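Long-range contacts in AimR transcriptional regulator (Bacillus phage phi3T, PDB 5ZVV), which activates aimX transcription as a dimer, apparently favouring lytic growth, until the arbitrium peptide converts it to an inactive monomer and lysogeny follows: residues 86-91 with 221-226; 227-232 with 260-265. All blocks are in the same frame, centred on the assembly; numbering follows the deposited sequence.

Interaction 1 of 2, residues 86-91 with 221-226; sequences SDINQW and SNVNRI
This is a buried helix-end contact centred about 8 Å from the centre of the chain. The C-terminal end of helix 77-88 meets the start of helix 224-237. Its core is a polar grip on one backbone carbonyl. R225 leaves its helix with CG anti to the backbone N, then bends at chi2 (-89°) and chi3, which carries the guanidinium over to I88. R225 NE donates to I88 O at 2.9 Å, with the donor in the carbonyl plane. The second bond, R225 NH1 to I88 O at 3.1 Å, is weak. I88 O sits at the guanidinium edge, 27° out of its plane as seen from NE, and both bonds are bent. Q90 crosses R225 at about a right angle and covers one face. Q90 NE2 lies 3.0 Å from R225 NH2, but both are donors, so this is packing and not a bond.

The chain around I88 O is a Schellman motif. Q90 has positive phi (63°), and W91 N and Q90 N bond back to S86 O and D87 O. At the other helix, V223 is the N-cap residue. V223 N donates to S221 OG, an ST turn that leads into the helix. N89 OD1 reaches the first turn of this helix through two waters, one on N224 N and one on R225 N. N89 ND2 donates to Y85 O. N89 OD1 also sits 3.4 Å from V223 CG1.

Beside these polar contacts, I88 packs on two apolar residues. I88 CG2 lies 4.0 Å from V223 CG2. I88 CD1, the tip of an extended chain, meets I226 CG1 at 3.9 Å, the two side chains crossing at about a right angle. I88 also touches helix 184-203. From that helix R192 forms a salt bridge with D87, whose OD2 also reaches R225 NH1 through a water.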
loop_
_atom_site.group_PDB
_atom_site.type_symbol
_atom_site.label_atom_id
_atom_site.label_comp_id
_atom_site.label_asym_id
_atom_site.label_seq_id
_atom_site.Cartn_x
_atom_site.Cartn_y
_atom_site.Cartn_z
ATOM N N SER A 86 11.659 -25.255 11.074
ATOM C CA SER A 86 11.309 -24.758 12.399
ATOM C C SER A 86 10.422 -23.526 12.303
ATOM O O SER A 86 9.421 -23.415 13.019
ATOM C CB SER A 86 12.576 -24.449 13.197
ATOM O OG SER A 86 12.266 -24.081 14.529
ATOM N N ASP A 87 10.756 -22.596 11.403
ATOM C CA ASP A 87 9.997 -21.353 11.343
ATOM C C ASP A 87 8.619 -21.558 10.723
ATOM O O ASP A 87 7.652 -20.909 11.137
ATOM C CB ASP A 87 10.771 -20.290 10.571
ATOM C CG ASP A 87 10.064 -18.953 10.580
ATOM O OD1 ASP A 87 10.104 -18.271 11.625
ATOM O OD2 ASP A 87 9.451 -18.595 9.552
ATOM N N ILE A 88 8.505 -22.444 9.729
ATOM C CA ILE A 88 7.192 -22.650 9.121
ATOM C C ILE A 88 6.246 -23.332 10.105
ATOM O O ILE A 88 5.026 -23.139 10.038
ATOM C CB ILE A 88 7.311 -23.438 7.800
ATOM C CG1 ILE A 88 6.051 -23.242 6.954
ATOM C CG2 ILE A 88 7.546 -24.918 8.063
ATOM C CD1 ILE A 88 6.107 -23.909 5.595
ATOM N N ASN A 89 6.782 -24.126 11.033
ATOM C CA ASN A 89 5.978 -24.718 12.094
ATOM C C ASN A 89 5.718 -23.758 13.248
ATOM O O ASN A 89 4.957 -24.108 14.155
ATOM C CB ASN A 89 6.663 -25.977 12.637
ATOM C CG ASN A 89 6.458 -27.188 11.750
ATOM O OD1 ASN A 89 5.392 -27.806 11.759
ATOM N ND2 ASN A 89 7.487 -27.549 10.994
ATOM N N GLN A 90 6.330 -22.569 13.228
ATOM C CA GLN A 90 6.212 -21.576 14.299
ATOM C C GLN A 90 6.778 -22.106 15.616
ATOM O O GLN A 90 6.245 -21.839 16.695
ATOM C CB GLN A 90 4.766 -21.101 14.471
ATOM C CG GLN A 90 4.252 -20.268 13.304
ATOM C CD GLN A 90 2.785 -19.904 13.441
ATOM O OE1 GLN A 90 2.124 -20.293 14.405
ATOM N NE2 GLN A 90 2.267 -19.157 12.472
ATOM N N TRP A 91 7.873 -22.862 15.523
ATOM C CA TRP A 91 8.624 -23.290 16.702
ATOM C C TRP A 91 9.636 -22.194 17.043
ATOM O O TRP A 91 10.846 -22.320 16.840
ATOM C CB TRP A 91 9.297 -24.632 16.447
ATOM C CG TRP A 91 8.347 -25.737 16.097
ATOM C CD1 TRP A 91 7.002 -25.766 16.323
ATOM C CD2 TRP A 91 8.672 -26.977 15.458
ATOM N NE1 TRP A 91 6.469 -26.949 15.868
ATOM C CE2 TRP A 91 7.475 -27.712 15.337
ATOM C CE3 TRP A 91 9.860 -27.542 14.980
ATOM C CZ2 TRP A 91 7.430 -28.977 14.750
ATOM C CZ3 TRP A 91 9.813 -28.803 14.403
ATOM C CH2 TRP A 91 8.607 -29.503 14.291
ATOM N N SER A 221 2.020 -29.846 1.238
ATOM C CA SER A 221 2.566 -29.710 2.581
ATOM C C SER A 221 1.896 -30.671 3.548
ATOM O O SER A 221 0.688 -30.909 3.470
ATOM C CB SER A 221 2.408 -28.275 3.100
ATOM O OG SER A 221 2.960 -28.141 4.399
ATOM N N ASN A 222 2.699 -31.220 4.459
ATOM C CA ASN A 222 2.207 -31.937 5.627
ATOM C C ASN A 222 2.534 -31.203 6.923
ATOM O O ASN A 222 2.453 -31.796 8.004
ATOM C CB ASN A 222 2.776 -33.357 5.661
ATOM C CG ASN A 222 2.188 -34.242 4.580
ATOM O OD1 ASN A 222 0.973 -34.261 4.372
ATOM N ND2 ASN A 222 3.047 -34.973 3.878
ATOM N N VAL A 223 2.917 -29.929 6.835
ATOM C CA VAL A 223 3.131 -29.121 8.029
ATOM C C VAL A 223 1.783 -28.822 8.666
ATOM O O VAL A 223 0.834 -28.415 7.982
ATOM C CB VAL A 223 3.890 -27.833 7.678
ATOM C CG1 VAL A 223 3.935 -26.888 8.877
ATOM C CG2 VAL A 223 5.297 -28.162 7.211
ATOM N N ASN A 224 1.692 -29.029 9.985
ATOM C CA ASN A 224 0.410 -28.895 10.672
ATOM C C ASN A 224 -0.136 -27.476 10.572
ATOM O O ASN A 224 -1.339 -27.284 10.360
ATOM C CB ASN A 224 0.546 -29.315 12.137
ATOM C CG ASN A 224 0.673 -30.819 12.305
ATOM O OD1 ASN A 224 1.521 -31.303 13.053
ATOM N ND2 ASN A 224 -0.170 -31.564 11.602
ATOM N N ARG A 225 0.729 -26.469 10.718
ATOM C CA ARG A 225 0.270 -25.083 10.649
ATOM C C ARG A 225 -0.324 -24.770 9.278
ATOM O O ARG A 225 -1.419 -24.197 9.174
ATOM C CB ARG A 225 1.428 -24.135 10.977
ATOM C CG ARG A 225 1.062 -22.650 11.007
ATOM C CD ARG A 225 1.211 -21.994 9.630
ATOM N NE ARG A 225 2.603 -21.706 9.311
ATOM C CZ ARG A 225 3.112 -20.481 9.254
ATOM N NH1 ARG A 225 4.393 -20.308 8.969
ATOM N NH2 ARG A 225 2.333 -19.431 9.476
ATOM N N ILE A 226 0.393 -25.144 8.214
ATOM C CA ILE A 226 -0.065 -24.864 6.855
ATOM C C ILE A 226 -1.433 -25.489 6.614
ATOM O O ILE A 226 -2.369 -24.819 6.165
ATOM C CB ILE A 226 0.968 -25.362 5.828
ATOM C CG1 ILE A 226 2.265 -24.551 5.927
ATOM C CG2 ILE A 226 0.392 -25.309 4.409
ATOM C CD1 ILE A 226 2.110 -23.086 5.570
HETATM O O HOH W 1 6.562 -17.880 9.409
HETATM O O HOH W 2 4.363 -30.168 11.220
HETATM O O HOH W 3 2.903 -27.050 12.556
#

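Interaction 2 of 2, residues 227-232 with 260-265; sequences CFFAYL and PVHQEM
Aromatic contacts carry most of this helix-helix packing. F228, F229 and H262 form one cluster between helices 224-237 and 260-277. F228 has CG anti to the backbone N, which points its ring toward helix 260-277. Its plane lies nearly parallel to the H262 ring, at 15°, but the rings are slid apart and barely overlap. The F228 and H262 ring centroids are 4.8 Å apart. F229, one residue on, has CG beside its backbone N, anti to the carbonyl carbon, so its edge reaches the H262 face. This is a T-shaped pair, with the planes at 78°. F229 CE2 is 3.6 Å from H262 NE2. F228 CD2 in turn lies over the centre of one F229 face.

A CH-pi contact adds to the ring pairs. H262 CB sits over the F228 face, 3.8 Å from the ring centroid. The tip of the same ring, F228 CZ, is close to the H262 backbone, at 3.1 Å from H262 O.

M265 supplies a Met-aromatic contact. It is a selenomethionine, a label introduced for the structure determination. Its chain is extended beyond CG and brings M265 SE obliquely to F229, 3.9 Å from F229 CE1.

Apolar packing is added where M265 CB meets the edge of the F228 ring, 4.2 Å from F228 CZ. L232 touches L266 and A269 of helix 260-277, and L232 CD1 comes loosely against the M265 backbone O. Y256, in the loop before that helix, lies against F228.

The two short segments run almost parallel, at 8°, with their axes 11.5 Å apart. Helix 243-252 comes between them in sequence. Parallel packing of two helices with a third between them in sequence is consistent with the TPR-like helical solenoid of the AimR family.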
loop_
_atom_site.group_PDB
_atom_site.type_symbol
_atom_site.label_atom_id
_atom_site.label_comp_id
_atom_site.label_asym_id
_atom_site.label_seq_id
_atom_site.Cartn_x
_atom_site.Cartn_y
_atom_site.Cartn_z
ATOM N N CYS A 227 -1.571 -26.780 6.917
ATOM C CA CYS A 227 -2.829 -27.465 6.638
ATOM C C CYS A 227 -3.956 -26.933 7.514
ATOM O O CYS A 227 -5.099 -26.807 7.056
ATOM C CB CYS A 227 -2.660 -28.969 6.829
ATOM S SG CYS A 227 -1.522 -29.735 5.661
ATOM N N PHE A 228 -3.650 -26.614 8.775
ATOM C CA PHE A 228 -4.656 -26.041 9.664
ATOM C C PHE A 228 -5.214 -24.745 9.092
ATOM O O PHE A 228 -6.433 -24.589 8.950
ATOM C CB PHE A 228 -4.066 -25.806 11.057
ATOM C CG PHE A 228 -4.959 -24.995 11.954
ATOM C CD1 PHE A 228 -6.047 -25.580 12.582
ATOM C CD2 PHE A 228 -4.720 -23.646 12.157
ATOM C CE1 PHE A 228 -6.878 -24.834 13.395
ATOM C CE2 PHE A 228 -5.548 -22.897 12.973
ATOM C CZ PHE A 228 -6.628 -23.492 13.589
ATOM N N PHE A 229 -4.336 -23.799 8.748
ATOM C CA PHE A 229 -4.831 -22.548 8.185
ATOM C C PHE A 229 -5.436 -22.733 6.798
ATOM O O PHE A 229 -6.263 -21.915 6.383
ATOM C CB PHE A 229 -3.717 -21.502 8.155
ATOM C CG PHE A 229 -3.458 -20.877 9.495
ATOM C CD1 PHE A 229 -4.405 -20.045 10.075
ATOM C CD2 PHE A 229 -2.289 -21.137 10.187
ATOM C CE1 PHE A 229 -4.184 -19.475 11.314
ATOM C CE2 PHE A 229 -2.059 -20.569 11.429
ATOM C CZ PHE A 229 -3.009 -19.736 11.992
ATOM N N ALA A 230 -5.066 -23.798 6.086
ATOM C CA ALA A 230 -5.673 -24.059 4.788
ATOM C C ALA A 230 -7.130 -24.485 4.938
ATOM O O ALA A 230 -8.019 -23.931 4.278
ATOM C CB ALA A 230 -4.868 -25.119 4.041
ATOM N N TYR A 231 -7.395 -25.471 5.804
ATOM C CA TYR A 231 -8.779 -25.881 6.037
ATOM C C TYR A 231 -9.580 -24.781 6.721
ATOM O O TYR A 231 -10.781 -24.635 6.462
ATOM C CB TYR A 231 -8.820 -27.170 6.859
ATOM C CG TYR A 231 -8.501 -28.397 6.043
ATOM C CD1 TYR A 231 -9.378 -28.843 5.060
ATOM C CD2 TYR A 231 -7.324 -29.106 6.243
ATOM C CE1 TYR A 231 -9.095 -29.962 4.303
ATOM C CE2 TYR A 231 -7.029 -30.227 5.490
ATOM C CZ TYR A 231 -7.920 -30.650 4.521
ATOM O OH TYR A 231 -7.635 -31.764 3.765
ATOM N N LEU A 232 -8.932 -24.003 7.590
ATOM C CA LEU A 232 -9.571 -22.820 8.151
ATOM C C LEU A 232 -10.007 -21.863 7.048
ATOM O O LEU A 232 -11.125 -21.332 7.079
ATOM C CB LEU A 232 -8.611 -22.131 9.122
ATOM C CG LEU A 232 -9.192 -21.175 10.161
ATOM C CD1 LEU A 232 -10.091 -21.929 11.131
ATOM C CD2 LEU A 232 -8.071 -20.457 10.905
ATOM N N PRO A 260 -3.156 -24.714 21.958
ATOM C CA PRO A 260 -4.479 -24.151 22.294
ATOM C C PRO A 260 -4.843 -22.908 21.501
ATOM O O PRO A 260 -6.036 -22.608 21.375
ATOM C CB PRO A 260 -4.366 -23.848 23.799
ATOM C CG PRO A 260 -2.900 -23.834 24.093
ATOM C CD PRO A 260 -2.282 -24.804 23.135
ATOM N N VAL A 261 -3.869 -22.183 20.950
ATOM C CA VAL A 261 -4.188 -20.979 20.185
ATOM C C VAL A 261 -4.921 -21.342 18.897
ATOM O O VAL A 261 -5.981 -20.784 18.582
ATOM C CB VAL A 261 -2.908 -20.170 19.905
ATOM C CG1 VAL A 261 -3.187 -19.071 18.892
ATOM C CG2 VAL A 261 -2.363 -19.578 21.199
ATOM N N HIS A 262 -4.366 -22.285 18.133
ATOM C CA HIS A 262 -5.057 -22.767 16.943
ATOM C C HIS A 262 -6.371 -23.443 17.305
ATOM O O HIS A 262 -7.349 -23.338 16.556
ATOM C CB HIS A 262 -4.154 -23.724 16.167
ATOM C CG HIS A 262 -2.948 -23.062 15.578
ATOM N ND1 HIS A 262 -1.898 -23.769 15.035
ATOM C CD2 HIS A 262 -2.630 -21.752 15.443
ATOM C CE1 HIS A 262 -0.982 -22.925 14.594
ATOM N NE2 HIS A 262 -1.401 -21.696 14.832
ATOM N N GLN A 263 -6.420 -24.122 18.455
ATOM C CA GLN A 263 -7.661 -24.760 18.880
ATOM C C GLN A 263 -8.755 -23.728 19.115
ATOM O O GLN A 263 -9.904 -23.932 18.712
ATOM C CB GLN A 263 -7.432 -25.586 20.145
ATOM C CG GLN A 263 -8.637 -26.429 20.540
ATOM C CD GLN A 263 -8.943 -27.518 19.520
ATOM O OE1 GLN A 263 -8.105 -28.377 19.245
ATOM N NE2 GLN A 263 -10.147 -27.485 18.956
ATOM N N GLU A 264 -8.418 -22.611 19.766
ATOM C CA GLU A 264 -9.415 -21.576 20.008
ATOM C C GLU A 264 -9.757 -20.815 18.737
ATOM O O GLU A 264 -10.866 -20.279 18.620
ATOM C CB GLU A 264 -8.929 -20.615 21.095
ATOM C CG GLU A 264 -9.000 -21.199 22.495
ATOM C CD GLU A 264 -8.717 -20.171 23.574
ATOM O OE1 GLU A 264 -8.301 -19.045 23.234
ATOM O OE2 GLU A 264 -8.910 -20.493 24.765
HETATM N N MSE A 265 -8.837 -20.752 17.779
HETATM C CA MSE A 265 -9.178 -20.182 16.477
HETATM C C MSE A 265 -10.197 -21.060 15.759
HETATM O O MSE A 265 -11.173 -20.563 15.198
HETATM C CB MSE A 265 -7.932 -20.003 15.615
HETATM C CG MSE A 265 -7.033 -18.883 16.079
HETATM SE SE MSE A 265 -5.432 -18.774 14.986
HETATM C CE MSE A 265 -4.532 -17.307 15.913
#

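How the interactions relate
The two contacts lie in series along the chain. Interaction 1 closes before interaction 2 opens, and their centres are 12 Å apart. Both use helix 224-237: its start faces the end of helix 77-88, and its next turns face helix 260-277. They also touch directly. R225 CG lies 4.1 Å from H262 CE1, and Q90 OE1 packs near H262 NE2, so Q90 from the earlier helix end reaches the aromatic cluster. Helix 224-237 thus joins a sequence-distant helix to a nearby one within the TPR-like region. No residue of the second subunit touches any of the four segments, so both contacts belong to the internal packing of one subunit.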